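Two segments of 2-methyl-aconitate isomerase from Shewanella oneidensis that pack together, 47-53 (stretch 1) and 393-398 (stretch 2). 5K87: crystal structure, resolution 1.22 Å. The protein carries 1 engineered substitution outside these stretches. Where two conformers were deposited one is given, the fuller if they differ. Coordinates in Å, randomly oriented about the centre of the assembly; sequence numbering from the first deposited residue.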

# COMPACT_ATOMS: atom_id res chain seq x y z
N ALA A 47 -17.80 0.62 -11.00
CA ALA A 47 -17.29 -0.74 -11.09
C ALA A 47 -15.87 -0.77 -11.65
O ALA A 47 -15.03 -1.55 -11.19
CB ALA A 47 -18.20 -1.60 -11.94
N LEU A 48 -15.61 0.05 -12.66
CA LEU A 48 -14.28 0.13 -13.26
C LEU A 48 -13.27 0.60 -12.23
O LEU A 48 -12.21 -0.01 -12.05
CB LEU A 48 -14.29 1.08 -14.45
CG LEU A 48 -12.91 1.40 -15.04
CD1 LEU A 48 -12.26 0.15 -15.57
CD2 LEU A 48 -13.05 2.46 -16.12
N LEU A 49 -13.60 1.68 -11.53
CA LEU A 49 -12.67 2.27 -10.57
C LEU A 49 -12.42 1.32 -9.40
O LEU A 49 -11.30 1.20 -8.92
CB LEU A 49 -13.19 3.61 -10.08
CG LEU A 49 -13.30 4.67 -11.18
CD1 LEU A 49 -13.87 5.96 -10.66
CD2 LEU A 49 -11.95 4.93 -11.79
N LEU A 50 -13.47 0.66 -8.93
CA LEU A 50 -13.31 -0.34 -7.88
C LEU A 50 -12.32 -1.42 -8.30
O LEU A 50 -11.41 -1.77 -7.53
CB LEU A 50 -14.66 -0.98 -7.54
CG LEU A 50 -15.58 -0.12 -6.66
CD1 LEU A 50 -17.03 -0.60 -6.80
CD2 LEU A 50 -15.16 -0.18 -5.20
N ARG A 51 -12.45 -1.93 -9.51
CA ARG A 51 -11.59 -3.00 -9.96
C ARG A 51 -10.17 -2.53 -10.20
O ARG A 51 -9.22 -3.25 -9.92
CB ARG A 51 -12.17 -3.64 -11.22
CG ARG A 51 -11.58 -4.99 -11.54
CD ARG A 51 -11.84 -6.00 -10.43
NE ARG A 51 -11.06 -7.21 -10.67
CZ ARG A 51 -9.79 -7.34 -10.34
NH1 ARG A 51 -9.15 -6.34 -9.73
NH2 ARG A 51 -9.16 -8.48 -10.59
N VAL A 52 -10.01 -1.31 -10.70
CA VAL A 52 -8.66 -0.76 -10.88
C VAL A 52 -7.93 -0.71 -9.53
O VAL A 52 -6.76 -1.07 -9.42
CB VAL A 52 -8.68 0.64 -11.52
CG1 VAL A 52 -7.31 1.31 -11.43
CG2 VAL A 52 -9.15 0.55 -12.98
N ILE A 53 -8.63 -0.25 -8.50
CA ILE A 53 -8.05 -0.07 -7.18
C ILE A 53 -7.88 -1.39 -6.40
O ILE A 53 -6.98 -1.52 -5.58
CB ILE A 53 -8.88 0.98 -6.40
CG1 ILE A 53 -8.65 2.38 -6.97
CG2 ILE A 53 -8.61 0.93 -4.90
CD1 ILE A 53 -7.24 2.92 -6.73
N PHE A 393 -1.08 2.13 -19.06
CA PHE A 393 -2.42 1.56 -19.09
C PHE A 393 -2.64 0.65 -17.90
O PHE A 393 -1.85 -0.25 -17.65
CB PHE A 393 -2.64 0.75 -20.37
CG PHE A 393 -2.65 1.58 -21.62
CD1 PHE A 393 -1.46 1.96 -22.22
CD2 PHE A 393 -3.84 1.97 -22.19
CE1 PHE A 393 -1.46 2.74 -23.36
CE2 PHE A 393 -3.86 2.76 -23.34
CZ PHE A 393 -2.66 3.13 -23.93
N VAL A 394 -3.72 0.91 -17.16
CA VAL A 394 -4.17 -0.05 -16.15
C VAL A 394 -5.05 -1.10 -16.83
O VAL A 394 -5.64 -0.86 -17.89
CB VAL A 394 -4.94 0.62 -14.98
CG1 VAL A 394 -4.01 1.51 -14.18
CG2 VAL A 394 -6.15 1.40 -15.49
N ARG A 395 -5.12 -2.27 -16.21
CA ARG A 395 -5.93 -3.36 -16.73
C ARG A 395 -6.94 -3.85 -15.72
O ARG A 395 -6.66 -3.91 -14.53
CB ARG A 395 -5.06 -4.56 -17.12
CG ARG A 395 -4.04 -4.28 -18.18
CD ARG A 395 -3.56 -5.59 -18.76
NE ARG A 395 -2.37 -5.41 -19.58
CZ ARG A 395 -1.66 -6.40 -20.10
NH1 ARG A 395 -2.03 -7.66 -19.91
NH2 ARG A 395 -0.58 -6.13 -20.83
N VAL A 396 -8.12 -4.22 -16.22
CA VAL A 396 -9.12 -4.93 -15.41
C VAL A 396 -9.79 -5.97 -16.29
O VAL A 396 -9.80 -5.83 -17.51
CB VAL A 396 -10.21 -3.99 -14.83
CG1 VAL A 396 -9.61 -2.99 -13.85
CG2 VAL A 396 -10.99 -3.29 -15.93
N PRO A 397 -10.35 -7.02 -15.68
CA PRO A 397 -11.15 -7.94 -16.49
C PRO A 397 -12.30 -7.21 -17.19
O PRO A 397 -12.78 -6.18 -16.71
CB PRO A 397 -11.65 -8.96 -15.46
CG PRO A 397 -10.60 -8.93 -14.38
CD PRO A 397 -10.21 -7.47 -14.29
N LYS A 398 -12.72 -7.74 -18.33
CA LYS A 398 -13.71 -7.08 -19.16
C LYS A 398 -15.00 -6.95 -18.38
O LYS A 398 -15.47 -7.92 -17.80
CB LYS A 398 -13.93 -7.88 -20.44
CG LYS A 398 -14.85 -7.22 -21.45
CD LYS A 398 -15.11 -8.13 -22.64
CE LYS A 398 -16.11 -7.52 -23.60
NZ LYS A 398 -16.54 -8.48 -24.66

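A helix laid across a β-strand can pack through apolar side chains, with no hydrogen bond between them, and this pair from 2-methyl-aconitate isomerase is a compact example. The helix running through residues 47-53 crosses the strand of stretch 2 at 101°, nearly perpendicular, with the axes 8.0 Å apart at their closest. No hydrogen bond links the two; the helix spends its amides internally, as when Val52 N donates to Leu48 O at 2.9 Å.

Strand alternation sets the pattern: Val394 and Val396 point toward the helix, while Arg395 between them points away. Val396 is the centre of the contact. Both valines have chi1 near -65° (m), and in Val396 this splays the two methyls toward different partners. Val396 CG2 meets Leu48 CD1 at 3.7 Å, whereas Val396 CG1 lies 3.6 Å from Arg51 CG and 3.7 Å from Val52 CG2. Leu48 leaves the helix sideways, but its t,p rotamer carries CD1 back to the strand. Val52, chi1 t, also reaches Val394, with Val52 CG2 to Val394 CG2 at 4.0 Å.

Arg51 shows how a charged residue can join an apolar contact. Its aliphatic CG packs on Val396, while the bends at chi2 (61°) and chi4 (82°) help place one guanidinium face over Pro397, Arg51 NE to Pro397 CD, 3.7 Å. NH1 is hydrogen-bonded elsewhere in the structure.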